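Local coordinates for START domain-containing protein 10 (Homo sapiens, PDB 6SER) that transfers phosphatidylcholine and phosphatidylethanolamine between membranes, preferring species with a palmitoyl or stearoyl chain at sn-1 and an unsaturated chain at sn-2, at residues A[22-34]-A[133-146]. Residues are numbered along the deposited sequence; the frame is centred on the assembly and turned at random.
Sequences VQVPDDQDFRSFR and LRSWLPMGADYIIM
The ring of Phe30 is held between two aliphatic groups, Met146 CE centred over one face and Leu137 CB nearer the rim of the other. Both are CH-pi contacts, with CE 3.7 Å and CB 3.8 Å from the ring centroid of Phe30; a flat phenylalanine can take an aliphatic group on each face. Ile144 CG2 and the backbone N of Trp136 lie at the ring's edge, so the side chain slots between residues of two paired strands. Branched Ile144 reaches both phenylalanines with CG2 and Arg34 CB with CD1. Phe30 leaves the helix with CG anti to its carbonyl carbon (chi1 -81°), which brings the ring down onto the sheet. Phe33 presents one face to Met146 CG, while the sulfur of Met146 sits obliquely to both rings in Met-aromatic contacts. A flexible, unbranched methionine suits this place: bent at chi3 (-77°), it carries CE to Pro25 CB, at 3.3 Å closer than usual van der Waals contact and perhaps imprecise. The compact proline ring also meets Leu133 and small Ser135, whose OG, hydrogen-bonded to Asn111 O, shares a water with Pro25 O. Asp26 and Asp29 form a capping box that starts the helix. Helix 27-34 crosses the first strand of antiparallel hairpin 133-146 at 78°, packing on the curved sheet in addition to the long C-terminal helix that the sheet grips in the helix-grip fold of START domains.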
ATOM      1  N   VAL A  22      16.804   8.530  -1.667  1.00 47.40           N
ATOM      2  CA  VAL A  22      15.961   7.645  -0.935  1.00 36.95           C
ATOM      3  C   VAL A  22      16.101   7.845   0.546  1.00 42.31           C
ATOM      4  O   VAL A  22      17.173   7.954   1.034  1.00 39.51           O
ATOM      5  CB  VAL A  22      16.261   6.209  -1.321  1.00 40.67           C
ATOM      6  CG1 VAL A  22      15.251   5.273  -0.720  1.00 34.44           C
ATOM      7  CG2 VAL A  22      16.249   6.065  -2.815  1.00 53.93           C
ATOM      8  N   GLN A  23      14.986   7.885   1.246  1.00 31.61           N
ATOM      9  CA  GLN A  23      15.005   8.076   2.686  1.00 38.02           C
ATOM     10  C   GLN A  23      14.130   7.041   3.364  1.00 40.03           C
ATOM     11  O   GLN A  23      13.038   6.738   2.880  1.00 38.86           O
ATOM     12  CB  GLN A  23      14.498   9.456   3.058  1.00 42.31           C
ATOM     13  CG  GLN A  23      15.294  10.590   2.471  1.00 53.14           C
ATOM     14  CD  GLN A  23      14.933  11.929   3.067  1.00 63.62           C
ATOM     15  OE1 GLN A  23      15.756  12.561   3.738  1.00 78.97           O
ATOM     16  NE2 GLN A  23      13.696  12.364   2.846  1.00 59.54           N
ATOM     17  N   VAL A  24      14.594   6.512   4.490  1.00 41.89           N
ATOM     18  CA  VAL A  24      13.657   5.741   5.321  1.00 41.58           C
ATOM     19  C   VAL A  24      12.726   6.715   6.035  1.00 41.90           C
ATOM     20  O   VAL A  24      13.188   7.758   6.532  1.00 31.82           O
ATOM     21  CB  VAL A  24      14.411   4.826   6.312  1.00 45.55           C
ATOM     22  CG1 VAL A  24      15.913   4.864   6.061  1.00 45.84           C
ATOM     23  CG2 VAL A  24      14.075   5.117   7.768  1.00 37.40           C
ATOM     24  N   PRO A  25      11.418   6.468   6.038  1.00 39.05           N
ATOM     25  CA  PRO A  25      10.477   7.454   6.584  1.00 51.94           C
ATOM     26  C   PRO A  25      10.807   7.812   8.024  1.00 58.54           C
ATOM     27  O   PRO A  25      11.020   6.937   8.865  1.00 46.22           O
ATOM     28  CB  PRO A  25       9.128   6.738   6.473  1.00 44.17           C
ATOM     29  CG  PRO A  25       9.303   5.797   5.322  1.00 40.38           C
ATOM     30  CD  PRO A  25      10.726   5.336   5.398  1.00 41.45           C
ATOM     31  N   ASP A  26      10.875   9.109   8.300  1.00118.80           N
ATOM     32  CA  ASP A  26      11.135   9.538   9.659  1.00119.96           C
ATOM     33  C   ASP A  26       9.813   9.788  10.373  1.00122.55           C
ATOM     34  O   ASP A  26       8.731   9.524   9.844  1.00134.87           O
ATOM     35  CB  ASP A  26      12.047  10.765   9.681  1.00 82.51           C
ATOM     36  CG  ASP A  26      11.412  11.993   9.062  1.00 79.92           C
ATOM     37  OD1 ASP A  26      10.284  11.913   8.539  1.00 85.33           O
ATOM     38  OD2 ASP A  26      12.060  13.056   9.100  1.00 72.43           O
ATOM     39  N   ASP A  27       9.902  10.311  11.592  1.00110.84           N
ATOM     40  CA  ASP A  27       8.714  10.454  12.422  1.00 92.62           C
ATOM     41  C   ASP A  27       7.726  11.444  11.820  1.00 87.80           C
ATOM     42  O   ASP A  27       6.510  11.269  11.940  1.00 81.09           O
ATOM     43  CB  ASP A  27       9.115  10.890  13.824  1.00 87.80           C
ATOM     44  CG  ASP A  27       8.286  10.229  14.886  1.00 87.82           C
ATOM     45  OD1 ASP A  27       8.781   9.265  15.502  1.00 77.52           O
ATOM     46  OD2 ASP A  27       7.130  10.658  15.090  1.00 98.09           O
ATOM     47  N   GLN A  28       8.229  12.491  11.168  1.00 90.92           N
ATOM     48  CA  GLN A  28       7.339  13.473  10.561  1.00 89.47           C
ATOM     49  C   GLN A  28       6.596  12.891   9.363  1.00 88.74           C
ATOM     50  O   GLN A  28       5.443  13.263   9.114  1.00 88.17           O
ATOM     51  CB  GLN A  28       8.143  14.717  10.167  1.00 82.51           C
ATOM     52  CG  GLN A  28       7.395  15.766   9.353  1.00 84.96           C
ATOM     53  CD  GLN A  28       6.281  16.450  10.124  1.00 90.08           C
ATOM     54  OE1 GLN A  28       6.233  16.410  11.355  1.00 91.16           O
ATOM     55  NE2 GLN A  28       5.372  17.090   9.394  1.00 88.09           N
ATOM     56  N   ASP A  29       7.222  11.968   8.621  1.00 89.05           N
ATOM     57  CA  ASP A  29       6.558  11.382   7.458  1.00 83.67           C
ATOM     58  C   ASP A  29       5.340  10.566   7.871  1.00 78.42           C
ATOM     59  O   ASP A  29       4.292  10.627   7.220  1.00 78.79           O
ATOM     60  CB  ASP A  29       7.530  10.516   6.655  1.00 83.39           C
ATOM     61  CG  ASP A  29       8.581  11.335   5.919  1.00 80.44           C
ATOM     62  OD1 ASP A  29       9.774  10.983   5.991  1.00 74.66           O
ATOM     63  OD2 ASP A  29       8.217  12.333   5.266  1.00 78.60           O
ATOM     64  N   PHE A  30       5.432   9.900   8.999  1.00 70.98           N
ATOM     65  CA  PHE A  30       4.307   9.116   9.537  1.00 62.06           C
ATOM     66  C   PHE A  30       3.206  10.077   9.975  1.00 55.76           C
ATOM     67  O   PHE A  30       2.069   9.832   9.780  1.00 50.17           O
ATOM     68  CB  PHE A  30       4.770   8.219  10.676  1.00 52.57           C
ATOM     69  CG  PHE A  30       5.429   6.953  10.220  1.00 40.19           C
ATOM     70  CD1 PHE A  30       4.693   5.926   9.709  1.00 35.37           C
ATOM     71  CD2 PHE A  30       6.785   6.785  10.301  1.00 41.58           C
ATOM     72  CE1 PHE A  30       5.291   4.753   9.307  1.00 38.84           C
ATOM     73  CE2 PHE A  30       7.389   5.626   9.875  1.00 37.60           C
ATOM     74  CZ  PHE A  30       6.636   4.602   9.389  1.00 34.13           C
ATOM     75  N   ARG A  31       3.590  11.202  10.544  1.00 62.58           N
ATOM     76  CA  ARG A  31       2.621  12.206  11.025  1.00 63.20           C
ATOM     77  C   ARG A  31       1.903  12.842   9.836  1.00 55.69           C
ATOM     78  O   ARG A  31       0.722  12.909   9.823  1.00 39.20           O
ATOM     79  CB  ARG A  31       3.324  13.221  11.921  1.00 64.42           C
ATOM     80  CG  ARG A  31       3.495  12.714  13.340  1.00 75.99           C
ATOM     81  CD  ARG A  31       3.725  13.758  14.394  1.00 75.75           C
ATOM     82  NE  ARG A  31       4.823  14.540  13.899  1.00 99.36           N
ATOM     83  CZ  ARG A  31       6.013  14.579  14.445  1.00 96.60           C
ATOM     84  NH1 ARG A  31       6.252  13.909  15.555  1.00 88.13           N
ATOM     85  NH2 ARG A  31       6.958  15.275  13.858  1.00 75.16           N
ATOM     86  N   SER A  32       2.647  13.212   8.822  1.00 52.44           N
ATOM     87  CA  SER A  32       2.053  13.842   7.640  1.00 52.62           C
ATOM     88  C   SER A  32       1.075  12.876   7.018  1.00 48.20           C
ATOM     89  O   SER A  32       0.073  13.316   6.610  1.00 44.48           O
ATOM     90  CB  SER A  32       3.088  14.194   6.657  1.00 49.97           C
ATOM     91  OG  SER A  32       3.629  15.437   6.939  1.00 73.90           O
ATOM     92  N   PHE A  33       1.464  11.625   6.890  1.00 40.85           N
ATOM     93  CA  PHE A  33       0.589  10.596   6.315  1.00 37.44           C
ATOM     94  C   PHE A  33      -0.680  10.461   7.135  1.00 32.52           C
ATOM     95  O   PHE A  33      -1.677  10.509   6.594  1.00 36.42           O
ATOM     96  CB  PHE A  33       1.335   9.292   6.098  1.00 37.70           C
ATOM     97  CG  PHE A  33       0.473   8.248   5.480  1.00 35.24           C
ATOM     98  CD1 PHE A  33       0.393   8.094   4.126  1.00 42.96           C
ATOM     99  CD2 PHE A  33      -0.334   7.492   6.264  1.00 34.71           C
ATOM    100  CE1 PHE A  33      -0.444   7.147   3.585  1.00 35.27           C
ATOM    101  CE2 PHE A  33      -1.167   6.549   5.726  1.00 33.97           C
ATOM    102  CZ  PHE A  33      -1.224   6.386   4.388  1.00 35.47           C
ATOM    103  N   ARG A  34      -0.596  10.323   8.423  1.00 31.83           N
ATOM    104  CA  ARG A  34      -1.829  10.207   9.197  1.00 35.41           C
ATOM    105  C   ARG A  34      -2.669  11.470   9.066  1.00 44.52           C
ATOM    106  O   ARG A  34      -3.888  11.405   8.860  1.00 40.21           O
ATOM    107  CB  ARG A  34      -1.528   9.934  10.670  1.00 41.33           C
ATOM    108  CG  ARG A  34      -2.778  10.017  11.533  1.00 43.95           C
ATOM    109  CD  ARG A  34      -2.580   9.446  12.933  1.00 47.94           C
ATOM    110  NE  ARG A  34      -2.245  10.475  13.908  1.00 62.24           N
ATOM    111  CZ  ARG A  34      -1.046  10.621  14.462  1.00 75.83           C
ATOM    112  NH1 ARG A  34      -0.060   9.794  14.144  1.00 76.62           N
ATOM    113  NH2 ARG A  34      -0.833  11.592  15.339  1.00 82.69           N
ATOM    114  N   LEU A 133       9.850   1.019  -1.198  1.00 24.90           N
ATOM    115  CA  LEU A 133      10.334   1.049   0.171  1.00 22.46           C
ATOM    116  C   LEU A 133       9.121   1.168   1.085  1.00 28.84           C
ATOM    117  O   LEU A 133       8.337   2.111   0.962  1.00 27.83           O
ATOM    118  CB  LEU A 133      11.308   2.205   0.386  1.00 25.38           C
ATOM    119  CG  LEU A 133      12.066   2.305   1.719  1.00 33.74           C
ATOM    120  CD1 LEU A 133      13.219   3.263   1.554  1.00 27.93           C
ATOM    121  CD2 LEU A 133      11.184   2.790   2.868  1.00 27.67           C
ATOM    122  N   ARG A 134       8.960   0.206   1.979  1.00 26.92           N
ATOM    123  CA  ARG A 134       7.814   0.125   2.872  1.00 25.38           C
ATOM    124  C   ARG A 134       8.292   0.352   4.296  1.00 27.77           C
ATOM    125  O   ARG A 134       9.358  -0.142   4.680  1.00 28.86           O
ATOM    126  CB  ARG A 134       7.130  -1.256   2.751  1.00 27.14           C
ATOM    127  CG  ARG A 134       5.819  -1.401   3.506  1.00 37.09           C
ATOM    128  CD  ARG A 134       5.095  -2.695   3.132  1.00 38.32           C
ATOM    129  NE  ARG A 134       5.657  -3.885   3.780  1.00 59.26           N
ATOM    130  CZ  ARG A 134       6.547  -4.711   3.224  1.00 54.91           C
ATOM    131  NH1 ARG A 134       6.987  -5.774   3.897  1.00 43.09           N
ATOM    132  NH2 ARG A 134       7.002  -4.481   1.997  1.00 56.37           N
ATOM    133  N   SER A 135       7.511   1.095   5.084  1.00 26.71           N
ATOM    134  CA  SER A 135       7.816   1.253   6.500  1.00 25.21           C
ATOM    135  C   SER A 135       6.536   1.303   7.318  1.00 26.77           C
ATOM    136  O   SER A 135       5.506   1.799   6.855  1.00 29.60           O
ATOM    137  CB  SER A 135       8.637   2.504   6.770  1.00 24.01           C
ATOM    138  OG  SER A 135       9.174   2.446   8.083  1.00 29.03           O
ATOM    139  N   TRP A 136       6.612   0.791   8.544  1.00 24.82           N
ATOM    140  CA  TRP A 136       5.434   0.588   9.373  1.00 27.66           C
ATOM    141  C   TRP A 136       5.689   1.056  10.795  1.00 28.71           C
ATOM    142  O   TRP A 136       6.819   1.019  11.286  1.00 29.80           O
ATOM    143  CB  TRP A 136       5.004  -0.884   9.380  1.00 24.20           C
ATOM    144  CG  TRP A 136       6.106  -1.865   9.643  1.00 25.78           C
ATOM    145  CD1 TRP A 136       6.405  -2.456  10.841  1.00 23.54           C
ATOM    146  CD2 TRP A 136       7.035  -2.405   8.688  1.00 24.98           C
ATOM    147  NE1 TRP A 136       7.464  -3.324  10.692  1.00 24.79           N
ATOM    148  CE2 TRP A 136       7.874  -3.306   9.385  1.00 25.36           C
ATOM    149  CE3 TRP A 136       7.238  -2.217   7.317  1.00 25.97           C
ATOM    150  CZ2 TRP A 136       8.900  -4.019   8.751  1.00 28.81           C
ATOM    151  CZ3 TRP A 136       8.267  -2.913   6.690  1.00 22.98           C
ATOM    152  CH2 TRP A 136       9.081  -3.803   7.405  1.00 28.87           C
ATOM    153  N   LEU A 137       4.615   1.495  11.457  1.00 33.14           N
ATOM    154  CA  LEU A 137       4.715   2.045  12.801  1.00 30.95           C
ATOM    155  C   LEU A 137       3.415   1.866  13.575  1.00 37.70           C
ATOM    156  O   LEU A 137       2.402   2.501  13.246  1.00 35.50           O
ATOM    157  CB  LEU A 137       5.078   3.534  12.743  1.00 30.51           C
ATOM    158  CG  LEU A 137       5.425   4.211  14.071  1.00 41.55           C
ATOM    159  CD1 LEU A 137       6.641   3.535  14.703  1.00 33.39           C
ATOM    160  CD2 LEU A 137       5.685   5.696  13.862  1.00 43.62           C
ATOM    161  N   PRO A 138       3.387   1.097  14.659  1.00 32.69           N
ATOM    162  CA  PRO A 138       2.224   1.060  15.515  1.00 38.98           C
ATOM    163  C   PRO A 138       2.235   2.355  16.332  1.00 37.79           C
ATOM    164  O   PRO A 138       3.198   2.642  16.817  1.00 44.47           O
ATOM    165  CB  PRO A 138       2.525  -0.089  16.450  1.00 32.34           C
ATOM    166  CG  PRO A 138       3.545  -0.849  15.709  1.00 37.99           C
ATOM    167  CD  PRO A 138       4.385   0.163  14.997  1.00 31.28           C
ATOM    168  N   MET A 139       1.166   3.128  16.345  1.00 44.48           N
ATOM    169  CA  MET A 139       1.141   4.384  17.132  1.00 53.45           C
ATOM    170  C   MET A 139       0.066   4.187  18.183  1.00 63.95           C
ATOM    171  O   MET A 139      -1.060   4.472  17.912  1.00 68.87           O
ATOM    172  CB  MET A 139       0.790   5.648  16.343  1.00 55.35           C
ATOM    173  CG  MET A 139       1.757   6.114  15.282  1.00 71.81           C
ATOM    174  SD  MET A 139       3.458   6.530  15.818  1.00105.36           S
ATOM    175  CE  MET A 139       3.205   7.983  16.831  1.00 62.87           C
ATOM    176  N   GLY A 140       0.432   3.636  19.319  1.00 66.77           N
ATOM    177  CA  GLY A 140      -0.530   3.420  20.401  1.00 71.28           C
ATOM    178  C   GLY A 140      -1.464   2.322  20.036  1.00 73.94           C
ATOM    179  O   GLY A 140      -1.045   1.209  19.941  1.00 77.96           O
ATOM    180  N   ALA A 141      -2.698   2.679  19.805  1.00 75.98           N
ATOM    181  CA  ALA A 141      -3.698   1.715  19.367  1.00 78.80           C
ATOM    182  C   ALA A 141      -3.808   1.621  17.850  1.00 73.61           C
ATOM    183  O   ALA A 141      -4.438   0.680  17.349  1.00 75.55           O
ATOM    184  CB  ALA A 141      -5.065   2.071  19.958  1.00 77.20           C
ATOM    185  N   ASP A 142      -3.203   2.551  17.117  1.00 66.70           N
ATOM    186  CA  ASP A 142      -3.313   2.621  15.670  1.00 54.06           C
ATOM    187  C   ASP A 142      -2.053   2.096  14.995  1.00 45.86           C
ATOM    188  O   ASP A 142      -1.011   1.905  15.625  1.00 46.24           O
ATOM    189  CB  ASP A 142      -3.576   4.056  15.221  1.00 47.14           C
ATOM    190  CG  ASP A 142      -4.758   4.667  15.931  1.00 59.38           C
ATOM    191  OD1 ASP A 142      -4.857   5.912  15.968  1.00 44.56           O
ATOM    192  OD2 ASP A 142      -5.576   3.890  16.472  1.00 55.62           O
ATOM    193  N   TYR A 143      -2.167   1.870  13.688  1.00 35.47           N
ATOM    194  CA  TYR A 143      -1.058   1.412  12.871  1.00 29.06           C
ATOM    195  C   TYR A 143      -0.982   2.233  11.590  1.00 40.39           C
ATOM    196  O   TYR A 143      -2.004   2.615  11.009  1.00 30.48           O
ATOM    197  CB  TYR A 143      -1.192  -0.066  12.493  1.00 26.56           C
ATOM    198  CG  TYR A 143      -1.373  -1.060  13.623  1.00 25.63           C
ATOM    199  CD1 TYR A 143      -2.644  -1.441  14.045  1.00 31.95           C
ATOM    200  CD2 TYR A 143      -0.275  -1.663  14.227  1.00 32.71           C
ATOM    201  CE1 TYR A 143      -2.817  -2.382  15.067  1.00 36.29           C
ATOM    202  CE2 TYR A 143      -0.430  -2.607  15.236  1.00 37.84           C
ATOM    203  CZ  TYR A 143      -1.703  -2.959  15.655  1.00 34.62           C
ATOM    204  OH  TYR A 143      -1.844  -3.888  16.659  1.00 46.88           O
ATOM    205  N   ILE A 144       0.243   2.483  11.140  1.00 29.40           N
ATOM    206  CA  ILE A 144       0.486   3.065   9.827  1.00 31.38           C
ATOM    207  C   ILE A 144       1.478   2.189   9.080  1.00 33.12           C
ATOM    208  O   ILE A 144       2.507   1.794   9.638  1.00 31.52           O
ATOM    209  CB  ILE A 144       1.023   4.501   9.918  1.00 29.38           C
ATOM    210  CG1 ILE A 144      -0.018   5.425  10.539  1.00 35.37           C
ATOM    211  CG2 ILE A 144       1.421   5.002   8.540  1.00 25.49           C
ATOM    212  CD1 ILE A 144       0.443   6.864  10.636  1.00 42.63           C
ATOM    213  N   ILE A 145       1.171   1.891   7.822  1.00 30.16           N
ATOM    214  CA  ILE A 145       2.109   1.289   6.886  1.00 30.35           C
ATOM    215  C   ILE A 145       2.113   2.161   5.645  1.00 36.99           C
ATOM    216  O   ILE A 145       1.056   2.356   5.036  1.00 37.99           O
ATOM    217  CB  ILE A 145       1.721  -0.147   6.509  1.00 36.60           C
ATOM    218  CG1 ILE A 145       1.264  -0.929   7.731  1.00 41.69           C
ATOM    219  CG2 ILE A 145       2.900  -0.852   5.879  1.00 34.80           C
ATOM    220  CD1 ILE A 145       0.864  -2.339   7.401  1.00 39.86           C
ATOM    221  N   MET A 146       3.286   2.679   5.267  1.00 30.82           N
ATOM    222  CA  MET A 146       3.456   3.484   4.062  1.00 30.81           C
ATOM    223  C   MET A 146       4.489   2.860   3.134  1.00 35.17           C
ATOM    224  O   MET A 146       5.349   2.081   3.557  1.00 34.01           O
ATOM    225  CB  MET A 146       3.931   4.904   4.369  1.00 25.39           C
ATOM    226  CG  MET A 146       3.517   5.411   5.693  1.00 39.71           C
ATOM    227  SD  MET A 146       4.085   7.085   5.909  1.00 46.51           S
ATOM    228  CE  MET A 146       5.797   6.812   6.274  1.00 50.01           C
TER
HETATM  229  O   HOH W   1      10.944   4.278   9.677  1.00 34.56           O